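Side-chain contacts in tetratricopeptide repeat protein (Parabacteroides merdae ATCC 43184, PDB 4R7S), which is of unknown function but, as a tetratricopeptide repeat protein, probably offers a helical scaffold for binding other proteins or peptides: residues I178-R183 with M197-K202; D160-I165 with A184-M189; K202-S207 with V215-I220; Y12-V15 with V21-E24; I50-G55 with Y85-E90. All coordinates share one frame; numbering follows the deposited sequence. Where two conformers were deposited one is given.

Contact 1 (I178-R183 with M197-K202). With EDO (1,2-ethanediol), chain G.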
# COMPACT_ATOMS: atom_id res chain seq x y z
N ILE A 178 -1.07 15.19 1.35
CA ILE A 178 -1.03 13.89 2.05
C ILE A 178 -0.05 13.90 3.26
O ILE A 178 -0.13 13.03 4.14
CB ILE A 178 -0.72 12.74 1.04
CG1 ILE A 178 -1.35 11.42 1.46
CG2 ILE A 178 0.76 12.60 0.71
CD1 ILE A 178 -2.93 11.41 1.47
N LEU A 179 0.85 14.88 3.28
CA LEU A 179 1.78 15.05 4.40
C LEU A 179 1.03 15.60 5.62
O LEU A 179 1.35 15.23 6.74
CB LEU A 179 2.94 15.98 4.01
CG LEU A 179 3.88 15.52 2.90
CD1 LEU A 179 4.82 16.64 2.53
CD2 LEU A 179 4.67 14.29 3.31
N TYR A 180 0.03 16.47 5.39
CA TYR A 180 -0.78 17.07 6.45
C TYR A 180 -1.65 16.01 7.11
O TYR A 180 -1.95 16.12 8.29
CB TYR A 180 -1.65 18.20 5.90
CG TYR A 180 -0.88 19.43 5.48
CD1 TYR A 180 -0.32 19.53 4.21
CD2 TYR A 180 -0.79 20.54 6.33
CE1 TYR A 180 0.37 20.68 3.81
CE2 TYR A 180 -0.12 21.70 5.93
CZ TYR A 180 0.47 21.76 4.67
OH TYR A 180 1.15 22.89 4.26
N GLU A 181 -2.02 14.97 6.36
CA GLU A 181 -2.79 13.81 6.81
C GLU A 181 -1.95 12.96 7.78
O GLU A 181 -2.48 12.45 8.78
CB GLU A 181 -3.27 12.96 5.62
CG GLU A 181 -4.36 13.63 4.80
CD GLU A 181 -5.34 12.72 4.07
OE1 GLU A 181 -5.25 11.48 4.26
OE2 GLU A 181 -6.19 13.24 3.32
N GLY A 182 -0.67 12.83 7.47
CA GLY A 182 0.29 12.11 8.31
C GLY A 182 0.57 12.87 9.59
O GLY A 182 0.52 12.31 10.69
N ARG A 183 0.82 14.19 9.46
CA ARG A 183 1.07 15.05 10.60
C ARG A 183 -0.16 15.12 11.50
O ARG A 183 0.00 15.07 12.73
CB ARG A 183 1.53 16.46 10.19
CG ARG A 183 2.10 17.23 11.37
CD ARG A 183 2.81 18.49 10.97
NE ARG A 183 1.86 19.48 10.49
CZ ARG A 183 2.20 20.66 10.00
NH1 ARG A 183 3.48 21.01 9.94
NH2 ARG A 183 1.27 21.50 9.58
N MSE A 197 -6.83 19.16 14.11
CA MSE A 197 -7.97 19.71 13.37
C MSE A 197 -7.54 20.82 12.43
O MSE A 197 -8.12 20.94 11.35
CB MSE A 197 -9.06 20.23 14.30
CG MSE A 197 -9.92 19.11 14.90
SE MSE A 197 -10.87 18.01 13.57
CE MSE A 197 -11.24 19.53 12.02
N ALA A 198 -6.54 21.63 12.84
CA ALA A 198 -5.99 22.70 12.02
C ALA A 198 -5.46 22.09 10.73
O ALA A 198 -5.82 22.55 9.65
CB ALA A 198 -4.91 23.44 12.78
N ASP A 199 -4.65 21.01 10.84
CA ASP A 199 -4.10 20.26 9.69
C ASP A 199 -5.20 19.63 8.86
O ASP A 199 -5.16 19.73 7.63
CB ASP A 199 -3.11 19.19 10.14
CG ASP A 199 -1.66 19.65 10.29
OD1 ASP A 199 -1.37 20.81 9.94
OD2 ASP A 199 -0.83 18.85 10.72
N ILE A 200 -6.20 19.00 9.53
CA ILE A 200 -7.34 18.37 8.87
C ILE A 200 -8.14 19.40 8.04
O ILE A 200 -8.48 19.15 6.89
CB ILE A 200 -8.20 17.63 9.90
CG1 ILE A 200 -7.46 16.35 10.40
CG2 ILE A 200 -9.61 17.26 9.35
CD1 ILE A 200 -8.11 15.62 11.58
N GLU A 201 -8.38 20.58 8.62
CA GLU A 201 -9.10 21.70 8.01
C GLU A 201 -8.40 22.17 6.73
O GLU A 201 -9.07 22.57 5.78
CB GLU A 201 -9.20 22.86 9.02
CG GLU A 201 -10.00 24.08 8.56
CD GLU A 201 -11.45 23.85 8.18
OE1 GLU A 201 -12.13 23.03 8.84
OE2 GLU A 201 -11.91 24.51 7.22
N LYS A 202 -7.05 22.12 6.73
CA LYS A 202 -6.25 22.54 5.59
C LYS A 202 -6.51 21.62 4.39
O LYS A 202 -6.70 22.11 3.29
CB LYS A 202 -4.75 22.59 5.96
CG LYS A 202 -3.89 23.27 4.90
CD LYS A 202 -2.88 24.25 5.48
CE LYS A 202 -2.19 25.07 4.41
NZ LYS A 202 -3.11 26.05 3.74
C1 EDO G . -10.76 28.49 8.49
O1 EDO G . -9.35 28.23 8.42
C2 EDO G . -11.45 28.19 7.15
O2 EDO G . -11.08 26.92 6.63
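Arg183 and Asp199 form a two-bonded salt bridge that is almost flat, the guanidinium and carboxylate planes differing by only 9°. NE of Arg183 gives its hydrogen to OD2 of Asp199 at 2.8 Å, and NH2 of Arg183 reaches OD1 of Asp199 at the same 2.8 Å. Both bonds are nearly straight, and each oxygen receives its donor on the syn lone pair. CG of Arg183 lies anti to the backbone N and the chain bends at chi3 (70°), which brings the NE side of the guanidinium, and not its far end, against the aspartate. NH1 of Arg183 turns to Asn167 on helix 159-172. The carboxylate also stands upright at the edge of the Tyr180 ring, with OD1 of Asp199 3.7 Å from CD2 of Tyr180. CG of Lys202 lies over one face of that ring, toward its rim, and CD of Lys202 is 3.8 Å from CE2 of Tyr180, while the phenol oxygen hydrogen-bonds to the carbonyl of Pro174. Helices 178-189 and 193-206 run antiparallel here, their short-segment axes 8.7 Å apart, the hairpin packing from which TPR-type solenoids are built. On the outer side, OE2 of Glu201 accepts a bond from O2 of a 1,2-ethanediol at 2.6 Å. With both oxygens of buried Asp199 gripped by one arginine, the carboxylate is fixed in rotation and is probably kept ionised.

Contact 2 (D160-I165 with A184-M189)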
# COMPACT_ATOMS: atom_id res chain seq x y z
N ASP A 160 8.19 13.92 19.08
CA ASP A 160 8.93 15.13 18.73
C ASP A 160 9.81 14.91 17.53
O ASP A 160 9.98 15.84 16.72
CB ASP A 160 9.78 15.60 19.92
CG ASP A 160 8.98 16.13 21.10
OD1 ASP A 160 7.84 16.64 20.89
OD2 ASP A 160 9.52 16.10 22.24
N GLU A 161 10.38 13.70 17.40
CA GLU A 161 11.22 13.39 16.26
C GLU A 161 10.32 13.30 15.01
O GLU A 161 10.59 13.93 13.98
CB GLU A 161 12.05 12.11 16.50
CG GLU A 161 13.13 11.79 15.46
CD GLU A 161 14.03 12.88 14.90
OE1 GLU A 161 13.97 14.04 15.37
OE2 GLU A 161 14.79 12.57 13.95
N SER A 162 9.18 12.60 15.17
CA SER A 162 8.20 12.45 14.13
C SER A 162 7.71 13.83 13.65
O SER A 162 7.60 14.07 12.44
CB SER A 162 7.04 11.61 14.66
OG SER A 162 6.13 11.36 13.60
N GLU A 163 7.41 14.72 14.60
CA GLU A 163 6.91 16.06 14.29
C GLU A 163 7.97 16.87 13.56
O GLU A 163 7.63 17.58 12.62
CB GLU A 163 6.46 16.77 15.58
CG GLU A 163 5.86 18.14 15.30
CD GLU A 163 5.60 19.04 16.49
OE1 GLU A 163 6.29 18.92 17.52
OE2 GLU A 163 4.72 19.91 16.35
N ARG A 164 9.24 16.76 13.99
CA ARG A 164 10.34 17.46 13.33
C ARG A 164 10.41 17.06 11.84
O ARG A 164 10.53 17.95 10.98
CB ARG A 164 11.66 17.15 14.03
CG ARG A 164 12.83 17.99 13.53
CD ARG A 164 14.18 17.40 13.89
NE ARG A 164 14.37 16.02 13.43
CZ ARG A 164 14.68 15.66 12.19
NH1 ARG A 164 14.82 16.57 11.23
NH2 ARG A 164 14.86 14.38 11.88
N ILE A 165 10.30 15.74 11.53
CA ILE A 165 10.38 15.21 10.16
C ILE A 165 9.20 15.73 9.33
O ILE A 165 9.42 16.22 8.22
CB ILE A 165 10.46 13.67 10.14
CG1 ILE A 165 11.69 13.18 10.92
CG2 ILE A 165 10.46 13.15 8.68
CD1 ILE A 165 11.72 11.70 11.30
N ALA A 184 -1.39 15.25 10.91
CA ALA A 184 -2.63 15.29 11.71
C ALA A 184 -2.77 14.01 12.55
O ALA A 184 -3.11 14.09 13.72
CB ALA A 184 -3.86 15.47 10.82
N ASP A 185 -2.44 12.85 11.97
CA ASP A 185 -2.53 11.56 12.65
C ASP A 185 -1.56 11.53 13.81
O ASP A 185 -1.89 10.97 14.87
CB ASP A 185 -2.28 10.38 11.69
CG ASP A 185 -2.66 9.04 12.29
OD1 ASP A 185 -3.85 8.84 12.60
OD2 ASP A 185 -1.74 8.20 12.52
N LEU A 186 -0.37 12.13 13.63
CA LEU A 186 0.63 12.23 14.69
C LEU A 186 0.10 13.09 15.82
O LEU A 186 0.23 12.71 16.99
CB LEU A 186 1.96 12.82 14.15
CG LEU A 186 2.91 13.36 15.22
CD1 LEU A 186 3.57 12.24 16.00
CD2 LEU A 186 3.95 14.19 14.60
N TYR A 187 -0.50 14.25 15.48
CA TYR A 187 -1.05 15.15 16.48
C TYR A 187 -2.18 14.48 17.28
O TYR A 187 -2.22 14.62 18.50
CB TYR A 187 -1.51 16.46 15.85
CG TYR A 187 -0.37 17.36 15.42
CD1 TYR A 187 0.80 17.46 16.19
CD2 TYR A 187 -0.49 18.19 14.31
CE1 TYR A 187 1.83 18.33 15.82
CE2 TYR A 187 0.54 19.07 13.94
CZ TYR A 187 1.70 19.13 14.69
OH TYR A 187 2.71 19.99 14.34
N PHE A 188 -3.02 13.69 16.60
CA PHE A 188 -4.09 12.98 17.29
C PHE A 188 -3.49 11.97 18.26
O PHE A 188 -3.89 11.94 19.42
CB PHE A 188 -5.04 12.31 16.31
CG PHE A 188 -6.06 11.39 16.95
CD1 PHE A 188 -7.20 11.91 17.55
CD2 PHE A 188 -5.92 10.01 16.89
CE1 PHE A 188 -8.17 11.06 18.10
CE2 PHE A 188 -6.87 9.16 17.46
CZ PHE A 188 -7.99 9.70 18.06
N MSE A 189 -2.49 11.17 17.80
CA MSE A 189 -1.85 10.19 18.68
C MSE A 189 -1.11 10.86 19.84
O MSE A 189 -0.78 10.18 20.82
CB MSE A 189 -0.88 9.32 17.91
CG MSE A 189 -1.57 8.33 17.01
SE MSE A 189 -0.29 7.13 16.18
CE MSE A 189 0.37 6.12 17.84
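Leu186 of helix 178-189 spreads its two methyls over Ser162 and Glu163 of helix 159-172, in one of the antiparallel helix-on-helix packings of this TPR-type alpha-solenoid. The short-segment axes lie 10.4 Å apart, and side chains fill the distance. With chi1 of Leu186 at 162°, its CG is anti to the backbone N and the fork points at the facing helix. CD1 of Leu186 comes to 3.6 Å from OG of Ser162, whereas CD2 of Leu186 rests on the backbone of Glu163, 3.5 Å from its N, and touches CB of Glu163 at 3.7 Å. OG of Ser162 hydrogen-bonds to the carbonyl of Ala150 in helix 143-156, so it meets Leu186 by packing. Beside this apolar patch, Glu163 is extended (chi1 -177°), which carries its carboxylate along the flank of the contact to the phenol of Tyr187. OH of Tyr187 donates at 2.8 Å to OE2 of Glu163, which accepts on its anti lone pair, away from the other oxygen. The carboxylate meets the ring at its edge, near the ring plane, and is turned 89° to it. Arg195 makes a second, weak bond to the same phenol oxygen. An alanine in place of Glu163 would keep the CB touch on Leu186 but would probably leave the Tyr187 hydroxyl without its acceptor and the ring less firmly set. Besides the phenol oxygen, OE2 of Glu163 lies close to the neighbouring ring carbon, 3.3 Å from CE1 of Tyr187.

Contact 3 (K202-S207 with V215-I220)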
# COMPACT_ATOMS: atom_id res chain seq x y z
N LYS A 202 -7.05 22.12 6.73
CA LYS A 202 -6.25 22.54 5.59
C LYS A 202 -6.51 21.62 4.39
O LYS A 202 -6.70 22.11 3.29
CB LYS A 202 -4.75 22.59 5.96
CG LYS A 202 -3.89 23.27 4.90
CD LYS A 202 -2.88 24.25 5.48
CE LYS A 202 -2.19 25.07 4.41
NZ LYS A 202 -3.11 26.05 3.74
N VAL A 203 -6.54 20.31 4.62
CA VAL A 203 -6.74 19.30 3.58
C VAL A 203 -8.16 19.40 3.03
O VAL A 203 -8.36 19.34 1.81
CB VAL A 203 -6.45 17.88 4.12
CG1 VAL A 203 -6.49 16.85 3.00
CG2 VAL A 203 -5.12 17.84 4.85
N PHE A 204 -9.14 19.55 3.93
CA PHE A 204 -10.54 19.64 3.56
C PHE A 204 -10.79 20.88 2.74
O PHE A 204 -11.57 20.81 1.79
CB PHE A 204 -11.44 19.63 4.80
CG PHE A 204 -11.94 18.26 5.20
CD1 PHE A 204 -11.19 17.46 6.06
CD2 PHE A 204 -13.16 17.78 4.75
CE1 PHE A 204 -11.64 16.19 6.42
CE2 PHE A 204 -13.62 16.52 5.13
CZ PHE A 204 -12.85 15.73 5.96
N THR A 205 -10.10 22.00 3.04
CA THR A 205 -10.30 23.27 2.33
C THR A 205 -9.62 23.28 0.94
O THR A 205 -10.20 23.82 -0.01
CB THR A 205 -9.78 24.44 3.20
OG1 THR A 205 -10.33 24.30 4.52
CG2 THR A 205 -10.15 25.83 2.64
N GLU A 206 -8.43 22.68 0.83
CA GLU A 206 -7.59 22.74 -0.36
C GLU A 206 -7.55 21.49 -1.24
O GLU A 206 -7.00 21.56 -2.34
CB GLU A 206 -6.14 23.02 0.08
CG GLU A 206 -5.95 24.31 0.86
CD GLU A 206 -5.80 25.59 0.07
OE1 GLU A 206 -5.82 25.55 -1.18
OE2 GLU A 206 -5.65 26.64 0.72
N SER A 207 -8.06 20.36 -0.76
CA SER A 207 -7.94 19.10 -1.50
C SER A 207 -9.19 18.19 -1.28
O SER A 207 -10.26 18.66 -0.90
CB SER A 207 -6.63 18.42 -1.06
OG SER A 207 -6.41 17.11 -1.55
N VAL A 215 -12.22 9.25 9.10
CA VAL A 215 -12.19 8.48 10.36
C VAL A 215 -11.50 9.34 11.44
O VAL A 215 -12.06 9.50 12.52
CB VAL A 215 -11.50 7.09 10.22
CG1 VAL A 215 -11.16 6.47 11.58
CG2 VAL A 215 -12.37 6.14 9.41
N LEU A 216 -10.34 9.93 11.09
CA LEU A 216 -9.55 10.81 11.96
C LEU A 216 -10.38 12.00 12.45
O LEU A 216 -10.45 12.23 13.66
CB LEU A 216 -8.26 11.30 11.26
CG LEU A 216 -7.21 11.91 12.21
CD1 LEU A 216 -6.76 10.91 13.29
CD2 LEU A 216 -6.03 12.46 11.45
N ARG A 217 -11.06 12.73 11.53
CA ARG A 217 -11.94 13.82 11.93
C ARG A 217 -13.13 13.30 12.79
O ARG A 217 -13.56 13.97 13.74
CB ARG A 217 -12.46 14.60 10.72
CG ARG A 217 -13.05 15.95 11.16
CD ARG A 217 -13.33 16.84 9.99
NE ARG A 217 -14.44 16.34 9.20
CZ ARG A 217 -15.04 17.03 8.24
NH1 ARG A 217 -14.61 18.25 7.94
NH2 ARG A 217 -16.06 16.51 7.57
N GLY A 218 -13.64 12.12 12.46
CA GLY A 218 -14.75 11.51 13.19
C GLY A 218 -14.37 11.17 14.62
O GLY A 218 -15.13 11.45 15.56
N LYS A 219 -13.15 10.62 14.79
CA LYS A 219 -12.60 10.23 16.08
C LYS A 219 -12.39 11.45 16.96
O LYS A 219 -12.62 11.37 18.18
CB LYS A 219 -11.30 9.47 15.89
CG LYS A 219 -11.50 7.99 15.61
CD LYS A 219 -10.18 7.30 15.78
CE LYS A 219 -10.11 5.94 15.13
NZ LYS A 219 -8.74 5.67 14.62
N ILE A 220 -11.99 12.59 16.35
CA ILE A 220 -11.77 13.84 17.09
C ILE A 220 -13.12 14.39 17.48
O ILE A 220 -13.32 14.70 18.66
CB ILE A 220 -10.91 14.86 16.30
CG1 ILE A 220 -9.43 14.42 16.32
CG2 ILE A 220 -11.09 16.27 16.86
CD1 ILE A 220 -8.61 14.90 15.11
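Phe204 and Arg217 meet face to face: the guanidinium lies flat on the phenyl ring, planes 12° apart and centres 3.7 Å apart. NH1 of Arg217 sits over the middle of the ring, 3.4 Å above its plane, and CZ of Arg217 is 3.4 Å from CZ of Phe204. The guanidinium carbon is 27° off the ring normal, so this is both a stack and a cation-pi contact. The two side chains come from opposite directions and overlap at their ends. A bend at chi3 (70°) in the otherwise stretched Arg217 chain lays the guanidinium flat on the ring. The pair bridges helices 193-206 and 211-223, successive helices of the TPR-type solenoid, at their surface and with no hydrogen bond between Phe204 and Arg217. A serine in place of Phe204 removes the ring under the guanidinium, which would probably be freer to turn, held chiefly by its acidic partner. That partner is Asp233 on helix 227-238, which forms a salt bridge with NE of Arg217. The phenyl ring is set in turn by Tyr214, which meets it edge-to-face, and by Pro209 in the loop between the two helices.

Contact 4 (Y12-V15 with V21-E24)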
# COMPACT_ATOMS: atom_id res chain seq x y z
N TYR A 12 -2.34 -8.36 -25.01
CA TYR A 12 -1.80 -7.00 -24.92
C TYR A 12 -2.83 -5.96 -25.37
O TYR A 12 -3.07 -4.99 -24.65
CB TYR A 12 -0.52 -6.85 -25.78
CG TYR A 12 0.65 -7.68 -25.32
CD1 TYR A 12 0.89 -7.91 -23.97
CD2 TYR A 12 1.61 -8.13 -26.23
CE1 TYR A 12 2.01 -8.61 -23.54
CE2 TYR A 12 2.75 -8.81 -25.81
CZ TYR A 12 2.94 -9.06 -24.46
OH TYR A 12 4.04 -9.75 -24.04
N ASP A 13 -3.44 -6.17 -26.57
CA ASP A 13 -4.44 -5.24 -27.09
C ASP A 13 -5.64 -5.15 -26.13
O ASP A 13 -6.14 -4.03 -25.91
CB ASP A 13 -4.90 -5.62 -28.51
CG ASP A 13 -3.93 -5.25 -29.63
OD1 ASP A 13 -3.24 -4.19 -29.51
OD2 ASP A 13 -3.89 -5.97 -30.66
N PHE A 14 -6.05 -6.29 -25.50
CA PHE A 14 -7.17 -6.30 -24.53
C PHE A 14 -6.80 -5.56 -23.23
O PHE A 14 -7.66 -4.93 -22.60
CB PHE A 14 -7.63 -7.72 -24.20
CG PHE A 14 -8.52 -8.42 -25.19
CD1 PHE A 14 -9.66 -7.80 -25.70
CD2 PHE A 14 -8.28 -9.75 -25.55
CE1 PHE A 14 -10.50 -8.46 -26.61
CE2 PHE A 14 -9.11 -10.41 -26.48
CZ PHE A 14 -10.23 -9.77 -26.98
N VAL A 15 -5.52 -5.64 -22.81
CA VAL A 15 -5.04 -4.93 -21.63
C VAL A 15 -5.09 -3.42 -21.95
O VAL A 15 -5.54 -2.63 -21.13
CB VAL A 15 -3.63 -5.41 -21.21
CG1 VAL A 15 -2.94 -4.40 -20.29
CG2 VAL A 15 -3.69 -6.78 -20.55
N VAL A 21 -10.96 -9.22 -18.61
CA VAL A 21 -11.63 -10.53 -18.67
C VAL A 21 -11.13 -11.26 -19.91
O VAL A 21 -10.70 -12.41 -19.82
CB VAL A 21 -13.19 -10.40 -18.62
CG1 VAL A 21 -13.90 -11.71 -18.99
CG2 VAL A 21 -13.66 -9.89 -17.26
N SER A 22 -11.16 -10.56 -21.06
CA SER A 22 -10.69 -11.11 -22.31
C SER A 22 -9.16 -11.27 -22.31
O SER A 22 -8.68 -12.30 -22.77
CB SER A 22 -11.14 -10.24 -23.47
OG SER A 22 -12.55 -10.14 -23.54
N ALA A 23 -8.41 -10.30 -21.77
CA ALA A 23 -6.95 -10.41 -21.69
C ALA A 23 -6.53 -11.69 -20.94
O ALA A 23 -5.71 -12.44 -21.45
CB ALA A 23 -6.36 -9.17 -21.04
N GLU A 24 -7.21 -11.98 -19.79
CA GLU A 24 -7.04 -13.19 -18.97
C GLU A 24 -7.24 -14.47 -19.79
O GLU A 24 -6.41 -15.39 -19.70
CB GLU A 24 -8.04 -13.17 -17.80
CG GLU A 24 -8.09 -14.47 -17.01
CD GLU A 24 -8.58 -14.33 -15.59
OE1 GLU A 24 -8.94 -13.19 -15.20
OE2 GLU A 24 -8.60 -15.35 -14.86
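The ring of Phe14 is met over one face by the CB methylene of Ser22, a CH-pi contact of nearly ideal geometry. CB of Ser22 lies 3.4 Å from the ring centroid and only 2° off the normal, roughly equidistant from all six ring carbons. CG of Phe14 stands beside its backbone N (chi1 -79°), which swings the ring out to the start of the facing helix. OG of Ser22 is also beside its own backbone N, and it stays farther from the ring than CB does, 4.1 Å from CE1 of Phe14. The attached oxygen probably polarises the CB hydrogens and strengthens their attraction to the ring.

Apolar packing makes up the second group. CB of Ala23 touches CB of Phe14 at 3.7 Å and CG2 of Val15 at 3.6 Å. The alpha carbons of Phe14 and Ala23 are just 5.0 Å apart, and the small alanine side chain suits so close an approach. This is the turn end of the hairpin made by helices 2-16 and 20-33, the two-helix unit characteristic of the TPR fold. Val15 and Ala23 both also touch Ile50 of helix 40-52, which brings the next helix onto this end of the pair. A diethylene glycol molecule, probably from the crystallisation liquor, lies close to the Val15 side chain.

The polar contact is made by Asp19, just ahead of helix 20-33, which accepts a hydrogen bond on OD1 from the backbone N of Ser22 and touches Phe14 with its side chain.

Contact 5 (I50-G55 with Y85-E90)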
# COMPACT_ATOMS: atom_id res chain seq x y z
N ILE A 50 -3.21 -9.11 -14.13
CA ILE A 50 -4.53 -8.95 -14.75
C ILE A 50 -5.63 -9.48 -13.78
O ILE A 50 -6.66 -8.82 -13.60
CB ILE A 50 -4.56 -9.69 -16.11
CG1 ILE A 50 -3.73 -8.92 -17.16
CG2 ILE A 50 -5.99 -9.93 -16.60
CD1 ILE A 50 -3.32 -9.73 -18.32
N GLN A 51 -5.37 -10.64 -13.15
CA GLN A 51 -6.25 -11.27 -12.17
C GLN A 51 -6.37 -10.42 -10.91
O GLN A 51 -7.47 -10.28 -10.38
CB GLN A 51 -5.77 -12.69 -11.82
CG GLN A 51 -5.97 -13.67 -12.97
CD GLN A 51 -5.51 -15.06 -12.62
OE1 GLN A 51 -4.47 -15.27 -11.99
NE2 GLN A 51 -6.28 -16.06 -13.02
N ARG A 52 -5.25 -9.84 -10.44
CA ARG A 52 -5.22 -8.98 -9.25
C ARG A 52 -6.03 -7.69 -9.50
O ARG A 52 -6.79 -7.28 -8.62
CB ARG A 52 -3.77 -8.63 -8.86
CG ARG A 52 -3.64 -7.97 -7.49
CD ARG A 52 -2.30 -7.31 -7.30
NE ARG A 52 -2.17 -6.81 -5.93
CZ ARG A 52 -1.09 -6.24 -5.41
NH1 ARG A 52 0.00 -6.07 -6.15
NH2 ARG A 52 -1.09 -5.81 -4.16
N ARG A 53 -5.88 -7.08 -10.69
CA ARG A 53 -6.60 -5.86 -11.08
C ARG A 53 -8.12 -6.10 -11.25
O ARG A 53 -8.86 -5.15 -11.43
CB ARG A 53 -6.00 -5.27 -12.35
CG ARG A 53 -4.68 -4.53 -12.14
CD ARG A 53 -4.10 -4.08 -13.46
NE ARG A 53 -5.01 -3.19 -14.18
CZ ARG A 53 -4.93 -2.93 -15.48
NH1 ARG A 53 -4.00 -3.50 -16.24
NH2 ARG A 53 -5.80 -2.10 -16.05
N GLN A 54 -8.56 -7.37 -11.17
CA GLN A 54 -9.96 -7.78 -11.24
C GLN A 54 -10.50 -8.10 -9.84
O GLN A 54 -11.72 -8.33 -9.69
CB GLN A 54 -10.12 -9.00 -12.13
CG GLN A 54 -10.33 -8.67 -13.59
CD GLN A 54 -10.39 -9.95 -14.38
OE1 GLN A 54 -11.45 -10.56 -14.58
NE2 GLN A 54 -9.22 -10.44 -14.77
N GLY A 55 -9.60 -8.15 -8.86
CA GLY A 55 -9.92 -8.48 -7.48
C GLY A 55 -9.88 -9.97 -7.21
O GLY A 55 -10.19 -10.40 -6.10
N TYR A 85 0.57 -10.42 -1.15
CA TYR A 85 0.52 -11.01 0.19
C TYR A 85 0.11 -9.97 1.23
O TYR A 85 -0.69 -10.27 2.11
CB TYR A 85 1.87 -11.63 0.58
CG TYR A 85 2.08 -13.05 0.10
CD1 TYR A 85 1.05 -13.99 0.17
CD2 TYR A 85 3.32 -13.47 -0.37
CE1 TYR A 85 1.25 -15.31 -0.25
CE2 TYR A 85 3.53 -14.80 -0.77
CZ TYR A 85 2.49 -15.71 -0.70
OH TYR A 85 2.68 -17.01 -1.10
N THR A 86 0.63 -8.74 1.09
CA THR A 86 0.35 -7.61 1.95
C THR A 86 -1.14 -7.28 1.88
O THR A 86 -1.78 -7.12 2.92
CB THR A 86 1.26 -6.42 1.58
OG1 THR A 86 2.62 -6.79 1.85
CG2 THR A 86 0.95 -5.16 2.39
N GLU A 87 -1.71 -7.26 0.64
CA GLU A 87 -3.12 -6.99 0.38
C GLU A 87 -4.00 -8.10 0.98
O GLU A 87 -5.12 -7.82 1.43
CB GLU A 87 -3.35 -6.86 -1.13
CG GLU A 87 -4.63 -6.11 -1.48
CD GLU A 87 -5.05 -6.06 -2.93
OE1 GLU A 87 -4.15 -6.06 -3.81
OE2 GLU A 87 -6.26 -5.93 -3.19
N LEU A 88 -3.48 -9.35 1.03
CA LEU A 88 -4.19 -10.49 1.62
C LEU A 88 -3.97 -10.57 3.14
O LEU A 88 -4.52 -11.46 3.79
CB LEU A 88 -3.75 -11.81 0.98
CG LEU A 88 -4.06 -12.05 -0.49
CD1 LEU A 88 -3.28 -13.27 -0.99
CD2 LEU A 88 -5.55 -12.26 -0.71
N GLY A 89 -3.15 -9.66 3.69
CA GLY A 89 -2.82 -9.64 5.12
C GLY A 89 -1.90 -10.77 5.56
O GLY A 89 -1.77 -11.04 6.76
N GLU A 90 -1.26 -11.46 4.58
CA GLU A 90 -0.28 -12.53 4.77
C GLU A 90 1.10 -11.87 4.96
O GLU A 90 1.97 -11.92 4.08
CB GLU A 90 -0.32 -13.49 3.56
CG GLU A 90 -1.46 -14.48 3.60
CD GLU A 90 -1.32 -15.50 4.72
OE1 GLU A 90 -0.52 -16.45 4.55
OE2 GLU A 90 -1.94 -15.30 5.79
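Arg52 and Glu87 link the carboxy-terminal ends of two TPR helices, 40-52 and 75-87, by a salt bridge at the surface. Both donors converge on one oxygen: NE of Arg52 lies 3.0 Å and NH2 of Arg52 3.1 Å from OE1 of Glu87. Sharing one acceptor bends both bonds, to 147° at NE and 140° at NH2. OE1 of Glu87 meets the guanidinium at its edge, near the plane; NH2 of Arg52 meets the anti lone pair of OE1, while NE approaches nearly down the C-O bond of Glu87. Both side chains are extended, each with CG anti to the backbone N, and this reach spans alpha carbons 10.1 Å apart. In the solenoid these helices are separated along the chain by helix 57-68, whose Leu57 touches the Glu87 side chain. NH2 of Arg52 has another partner in OG of Ser83, one turn before Glu87, so the guanidinium is tied twice to helix 75-87. Each helix closes in a Schellman motif, with Gly55 and Gly89 at positive phi. A type I turn runs from Arg52 to Gly55, closed by the bond from N of Gly55 to O of Arg52 at 3.0 Å. Separately, the side-chain NE2 of Gln54 bonds to the helix carbonyl of Ile50 and to Glu24 of helix 20-33.

The five contacts fall into two groups along the solenoid. Contacts 1, 2 and 3 follow successive helices in its C-terminal part. Contacts 1 and 2 share helix 178-189, their centres 11 Å apart, and OD2 of Asp199 packs 3.5 Å from CE2 of Tyr187. Contacts 1 and 3 share Lys202, with centres 7 Å apart. Contacts 4 and 5 lie toward the N-terminus, centres 18 Å apart, joined where OE1 of Glu24 probably hydrogen-bonds to NE2 of Gln54 at 2.8 Å. The groups do not touch: the nearest atoms of contact 5 are about 17 Å from those of contacts 1 and 2. The small diols and glycols nearby probably come from crystallisation.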